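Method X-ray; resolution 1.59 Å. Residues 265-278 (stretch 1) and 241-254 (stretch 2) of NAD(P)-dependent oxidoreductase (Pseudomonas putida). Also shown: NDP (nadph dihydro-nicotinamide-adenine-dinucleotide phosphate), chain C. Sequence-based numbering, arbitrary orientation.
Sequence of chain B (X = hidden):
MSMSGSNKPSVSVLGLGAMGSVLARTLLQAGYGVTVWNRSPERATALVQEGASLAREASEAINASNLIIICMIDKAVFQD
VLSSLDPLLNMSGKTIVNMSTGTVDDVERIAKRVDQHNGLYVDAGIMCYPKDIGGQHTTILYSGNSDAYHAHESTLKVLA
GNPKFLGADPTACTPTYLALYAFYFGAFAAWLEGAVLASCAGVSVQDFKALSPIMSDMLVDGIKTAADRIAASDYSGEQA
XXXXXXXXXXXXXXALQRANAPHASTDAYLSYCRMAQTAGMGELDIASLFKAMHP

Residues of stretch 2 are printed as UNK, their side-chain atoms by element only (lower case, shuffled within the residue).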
# COMPACT_ATOMS: atom_id res chain seq x y z
N SER B 265 -4.79 2.87 -11.56
CA SER B 265 -4.16 3.28 -10.30
C SER B 265 -3.00 4.25 -10.59
O SER B 265 -2.85 5.23 -9.89
CB SER B 265 -3.70 2.08 -9.52
OG SER B 265 -3.23 2.52 -8.26
N THR B 266 -2.19 3.95 -11.60
CA THR B 266 -1.08 4.82 -12.05
C THR B 266 -1.67 6.15 -12.56
O THR B 266 -1.13 7.21 -12.24
CB THR B 266 -0.24 4.08 -13.08
OG1 THR B 266 0.32 2.94 -12.42
CG2 THR B 266 0.84 4.95 -13.70
N ASP B 267 -2.78 6.09 -13.30
CA ASP B 267 -3.44 7.33 -13.79
C ASP B 267 -3.85 8.21 -12.60
O ASP B 267 -3.66 9.46 -12.67
CB ASP B 267 -4.68 7.02 -14.62
CG ASP B 267 -4.37 6.39 -15.96
OD1 ASP B 267 -3.22 6.48 -16.41
OD2 ASP B 267 -5.30 5.84 -16.55
N ALA B 268 -4.35 7.60 -11.53
CA ALA B 268 -4.79 8.34 -10.32
C ALA B 268 -3.59 9.04 -9.68
O ALA B 268 -3.65 10.25 -9.41
CB ALA B 268 -5.49 7.39 -9.37
N TYR B 269 -2.50 8.33 -9.44
CA TYR B 269 -1.29 8.92 -8.83
C TYR B 269 -0.76 10.05 -9.72
O TYR B 269 -0.42 11.12 -9.22
CB TYR B 269 -0.23 7.84 -8.62
CG TYR B 269 1.15 8.37 -8.36
CD1 TYR B 269 1.52 8.92 -7.14
CD2 TYR B 269 2.10 8.31 -9.35
CE1 TYR B 269 2.80 9.39 -6.92
CE2 TYR B 269 3.39 8.76 -9.16
CZ TYR B 269 3.75 9.27 -7.93
OH TYR B 269 5.03 9.71 -7.77
N LEU B 270 -0.71 9.84 -11.04
CA LEU B 270 -0.17 10.88 -11.96
C LEU B 270 -1.06 12.12 -11.89
O LEU B 270 -0.50 13.24 -11.94
CB LEU B 270 -0.05 10.34 -13.38
CG LEU B 270 1.27 9.63 -13.67
CD1 LEU B 270 1.22 8.95 -15.03
CD2 LEU B 270 2.44 10.60 -13.59
N SER B 271 -2.38 11.95 -11.78
CA SER B 271 -3.33 13.10 -11.68
C SER B 271 -3.01 13.91 -10.42
O SER B 271 -3.07 15.14 -10.47
CB SER B 271 -4.78 12.65 -11.72
OG SER B 271 -5.20 12.10 -10.48
N TYR B 272 -2.64 13.26 -9.31
CA TYR B 272 -2.32 13.96 -8.06
C TYR B 272 -0.98 14.69 -8.22
O TYR B 272 -0.84 15.84 -7.76
CB TYR B 272 -2.32 12.99 -6.88
CG TYR B 272 -3.67 12.38 -6.59
CD1 TYR B 272 -4.84 12.93 -7.08
CD2 TYR B 272 -3.78 11.27 -5.76
CE1 TYR B 272 -6.08 12.39 -6.78
CE2 TYR B 272 -5.02 10.72 -5.44
CZ TYR B 272 -6.17 11.29 -5.97
OH TYR B 272 -7.42 10.79 -5.70
N CYS B 273 -0.01 14.03 -8.85
CA CYS B 273 1.28 14.66 -9.23
C CYS B 273 1.02 15.92 -10.04
O CYS B 273 1.63 16.94 -9.75
CB CYS B 273 2.16 13.71 -10.01
SG CYS B 273 2.87 12.42 -8.95
N ARG B 274 0.14 15.84 -11.05
CA ARG B 274 -0.11 16.98 -11.97
C ARG B 274 -0.83 18.10 -11.20
O ARG B 274 -0.47 19.26 -11.41
CB ARG B 274 -0.83 16.49 -13.22
CG ARG B 274 0.08 15.67 -14.12
CD ARG B 274 -0.54 15.39 -15.47
NE ARG B 274 -0.08 14.11 -16.00
CZ ARG B 274 1.14 13.89 -16.45
NH1 ARG B 274 2.05 14.84 -16.42
NH2 ARG B 274 1.44 12.70 -16.94
N MET B 275 -1.73 17.77 -10.29
CA MET B 275 -2.32 18.75 -9.34
C MET B 275 -1.20 19.54 -8.67
O MET B 275 -1.29 20.76 -8.63
CB MET B 275 -3.11 18.07 -8.22
CG MET B 275 -4.57 17.89 -8.49
SD MET B 275 -5.30 16.90 -7.15
CE MET B 275 -6.51 16.06 -8.16
N ALA B 276 -0.20 18.85 -8.12
CA ALA B 276 0.92 19.48 -7.40
C ALA B 276 1.74 20.35 -8.35
O ALA B 276 2.06 21.50 -7.98
CB ALA B 276 1.75 18.42 -6.70
N GLN B 277 2.04 19.86 -9.55
CA GLN B 277 2.83 20.64 -10.55
C GLN B 277 2.08 21.93 -10.90
O GLN B 277 2.71 23.02 -10.91
CB GLN B 277 3.09 19.82 -11.81
CG GLN B 277 4.03 18.64 -11.62
CD GLN B 277 4.25 17.92 -12.92
OE1 GLN B 277 3.31 17.58 -13.63
NE2 GLN B 277 5.51 17.68 -13.26
N THR B 278 0.78 21.81 -11.19
CA THR B 278 -0.14 22.92 -11.53
C THR B 278 -0.08 23.98 -10.43
O THR B 278 -0.24 25.17 -10.75
CB THR B 278 -1.58 22.41 -11.71
OG1 THR B 278 -1.53 21.53 -12.82
CG2 THR B 278 -2.60 23.49 -11.96
N UNK B 241 12.11 15.37 -6.45
CA UNK B 241 11.07 16.36 -6.78
C UNK B 241 9.81 15.66 -7.30
O UNK B 241 9.91 14.61 -7.94
c UNK B 241 11.56 17.36 -7.78
o UNK B 241 11.76 16.73 -9.03
N UNK B 242 8.67 16.30 -7.13
CA UNK B 242 7.45 15.90 -7.88
C UNK B 242 7.80 15.73 -9.38
O UNK B 242 7.35 14.75 -9.99
c UNK B 242 5.88 16.88 -6.17
c UNK B 242 6.32 16.91 -7.63
c UNK B 242 5.17 16.70 -8.58
N UNK B 243 8.56 16.64 -9.98
CA UNK B 243 8.80 16.61 -11.45
C UNK B 243 9.52 15.30 -11.83
O UNK B 243 9.19 14.69 -12.84
c UNK B 243 9.59 17.83 -11.89
c UNK B 243 8.79 19.12 -11.91
o UNK B 243 7.55 19.07 -11.97
o UNK B 243 9.43 20.17 -11.84
N UNK B 244 10.46 14.84 -11.01
CA UNK B 244 11.21 13.59 -11.29
C UNK B 244 10.27 12.39 -11.06
O UNK B 244 10.30 11.44 -11.89
c UNK B 244 13.49 14.63 -10.99
c UNK B 244 13.17 12.19 -10.45
c UNK B 244 12.52 13.56 -10.47
N UNK B 245 9.42 12.42 -10.03
CA UNK B 245 8.37 11.39 -9.82
C UNK B 245 7.50 11.29 -11.08
O UNK B 245 7.22 10.17 -11.54
c UNK B 245 7.48 11.72 -8.61
n UNK B 245 8.70 10.42 -5.40
c UNK B 245 8.08 11.35 -7.30
c UNK B 245 9.28 11.61 -5.46
c UNK B 245 7.95 10.24 -6.54
n UNK B 245 8.89 12.19 -6.59
N UNK B 246 7.14 12.43 -11.66
CA UNK B 246 6.23 12.40 -12.84
C UNK B 246 6.99 11.75 -14.01
O UNK B 246 6.41 10.86 -14.69
c UNK B 246 4.71 14.26 -12.14
c UNK B 246 5.71 13.80 -13.18
c UNK B 246 5.03 13.83 -14.54
N UNK B 247 8.23 12.17 -14.26
CA UNK B 247 9.01 11.68 -15.41
C UNK B 247 9.14 10.17 -15.28
O UNK B 247 9.01 9.48 -16.26
c UNK B 247 10.35 12.36 -15.49
N UNK B 248 9.44 9.68 -14.08
CA UNK B 248 9.56 8.23 -13.82
C UNK B 248 8.25 7.50 -14.02
O UNK B 248 8.26 6.45 -14.68
N UNK B 249 7.14 8.01 -13.49
CA UNK B 249 5.86 7.27 -13.55
C UNK B 249 5.30 7.33 -14.97
O UNK B 249 4.48 6.48 -15.29
o UNK B 249 5.93 5.83 -10.77
n UNK B 249 4.09 4.57 -10.66
c UNK B 249 4.84 7.73 -12.51
c UNK B 249 4.01 6.58 -11.98
c UNK B 249 4.76 5.62 -11.09
N UNK B 250 5.74 8.28 -15.81
CA UNK B 250 5.29 8.29 -17.21
C UNK B 250 5.94 7.11 -17.95
O UNK B 250 5.34 6.59 -18.90
c UNK B 250 4.70 10.74 -17.46
c UNK B 250 5.61 9.62 -17.88
o UNK B 250 6.33 12.26 -18.32
c UNK B 250 5.14 12.11 -17.96
o UNK B 250 4.31 13.04 -17.97
N UNK B 251 7.11 6.68 -17.51
CA UNK B 251 7.77 5.45 -18.02
C UNK B 251 6.98 4.23 -17.54
O UNK B 251 6.73 3.33 -18.32
c UNK B 251 9.25 5.42 -17.61
c UNK B 251 9.96 4.14 -18.03
c UNK B 251 9.95 6.64 -18.19
N UNK B 252 6.58 4.20 -16.28
CA UNK B 252 5.72 3.10 -15.74
C UNK B 252 4.44 3.03 -16.60
O UNK B 252 4.07 1.95 -17.04
c UNK B 252 5.42 3.30 -14.25
c UNK B 252 4.42 2.28 -13.73
c UNK B 252 6.70 3.24 -13.42
N UNK B 253 3.80 4.17 -16.87
CA UNK B 253 2.56 4.18 -17.67
C UNK B 253 2.83 3.58 -19.05
O UNK B 253 2.01 2.80 -19.54
c UNK B 253 0.84 5.82 -18.67
c UNK B 253 -0.31 4.93 -18.20
c UNK B 253 0.44 7.29 -18.64
c UNK B 253 2.06 5.61 -17.79
N UNK B 254 3.92 4.02 -19.68
CA UNK B 254 4.32 3.55 -21.03
C UNK B 254 4.42 2.02 -21.02
O UNK B 254 3.89 1.36 -21.93
c UNK B 254 5.63 4.20 -21.45
o UNK B 254 7.16 2.83 -22.66
c UNK B 254 6.20 3.62 -22.73
o UNK B 254 5.65 3.95 -23.77
PA NDP C . 17.56 15.01 -10.67
O1A NDP C . 17.99 15.47 -9.32
O2A NDP C . 16.63 15.83 -11.55
O5B NDP C . 18.91 14.82 -11.50
C5B NDP C . 18.86 14.59 -12.92
C4B NDP C . 20.27 14.45 -13.43
O4B NDP C . 20.23 14.21 -14.86
C3B NDP C . 21.18 15.67 -13.22
O3B NDP C . 22.54 15.29 -13.03
C2B NDP C . 21.04 16.36 -14.57
O2B NDP C . 22.14 17.21 -14.86
C1B NDP C . 21.07 15.14 -15.48
N9A NDP C . 20.62 15.41 -16.84
C8A NDP C . 19.40 15.84 -17.29
N7A NDP C . 19.38 16.03 -18.59
C5A NDP C . 20.65 15.69 -19.01
C6A NDP C . 21.26 15.66 -20.27
N6A NDP C . 20.64 16.01 -21.40
N1A NDP C . 22.55 15.25 -20.33
C2A NDP C . 23.18 14.90 -19.20
N3A NDP C . 22.71 14.90 -17.95
C4A NDP C . 21.43 15.31 -17.93
O3 NDP C . 17.06 13.50 -10.64
PN NDP C . 17.29 12.33 -9.55
O1N NDP C . 18.70 12.29 -9.10
O2N NDP C . 16.25 12.48 -8.51
O5D NDP C . 16.91 11.05 -10.41
C5D NDP C . 17.87 10.49 -11.33
C4D NDP C . 17.36 9.18 -11.84
O4D NDP C . 17.33 8.24 -10.74
C3D NDP C . 15.96 9.18 -12.47
O3D NDP C . 15.95 8.29 -13.57
C2D NDP C . 15.06 8.70 -11.33
O2D NDP C . 13.82 8.11 -11.74
C1D NDP C . 16.01 7.71 -10.65
N1N NDP C . 15.65 7.52 -9.22
C2N NDP C . 15.67 8.56 -8.32
C3N NDP C . 15.24 8.38 -7.01
C7N NDP C . 15.19 9.51 -6.01
O7N NDP C . 14.67 9.26 -4.91
N7N NDP C . 15.66 10.73 -6.31
C4N NDP C . 14.83 7.03 -6.57
C5N NDP C . 15.08 5.98 -7.55
C6N NDP C . 15.25 6.26 -8.82
P2B NDP C . 21.99 18.78 -14.39
O1X NDP C . 22.93 19.57 -15.28
O2X NDP C . 20.56 19.18 -14.60
O3X NDP C . 22.43 18.75 -12.93
O HOH W 1 6.95 8.43 -9.41
O HOH W 2 1.45 3.63 -10.19

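Position 241 carries one carbon and then one oxygen, a hydroxymethyl group. It lies out of reach of stretch 1. The oxygen accepts from the backbone N of position 244 at 3.0 Å, capping the helix. This is Ser241.

Position 242 has one carbon carrying two more. One tip lies 3.8 Å from Gln277 CG, and the group also meets Cys273 and Ala276. The short beta-branched fork is Val242.

Position 243 has two carbons, the second carrying two oxygens. One oxygen is 2.8 Å from Gln277 NE2, which donates a hydrogen bond to it. A short carboxylate fits: Asp243.

Position 244 is another three-carbon fork, pointing away from stretch 1. It is Val244. Its CG2 is 3.4 Å from NDP O2A.

Position 245 has one carbon and a five-membered ring of three carbons and two nitrogens. A ring carbon lies 3.2 Å from Tyr269 OH. Only an imidazole matches: His245. Its ND1 donates to Ser241 O at 3.0 Å.

Position 246 has three carbons, forked at the first. It sits in a hole formed by Leu270, Cys273, Arg274 and Gln277. This is Val246, whose CG2 is 3.4 Å from Cys273 CB.

Position 247 has a single carbon, pointing away. It is Ala247.

Position 248 has no side-chain atoms. It is Gly248.

Position 249 has three carbons, the third carrying one oxygen and one nitrogen. A carbon meets the edge of the Tyr269 ring, 3.6 Å from CE2. The amide identifies Gln249.

Position 250 has three carbons, the third carrying two oxygens. One oxygen is 3.1 Å from Arg274 NH2. The longer carboxylate is Glu250, and OE2 forms a salt bridge with that guanidinium.

Positions 251 and 252 are both three-carbon forks. The first makes no contact with stretch 1; the second points toward it, with a tip 4.4 Å from Thr266 OG1. They are Val251 and Val252.

Position 253 has four carbons, forked at the second. One tip is 4.0 Å from Leu270 CD1. This is Leu253.

Position 254 has two carbons, the second carrying two oxygens, out of reach of stretch 1. It is Asp254.

The two helices run roughly antiparallel, at 147°, with axes 9.8 Å apart at closest approach. Val246 packs as a knob, while Leu270 bridges to Leu253. Gln277 with Asp243 and Arg274 with Glu250 add polar links beside this packing. One water joins Tyr269 OH to His245 O and Gln249 OE1. Another joins Thr266 OG1 to Gln249 NE2, so the buried amide is satisfied at both ends.

Stretch 2, residues 241-254: SVDVHVAGQEVVLD
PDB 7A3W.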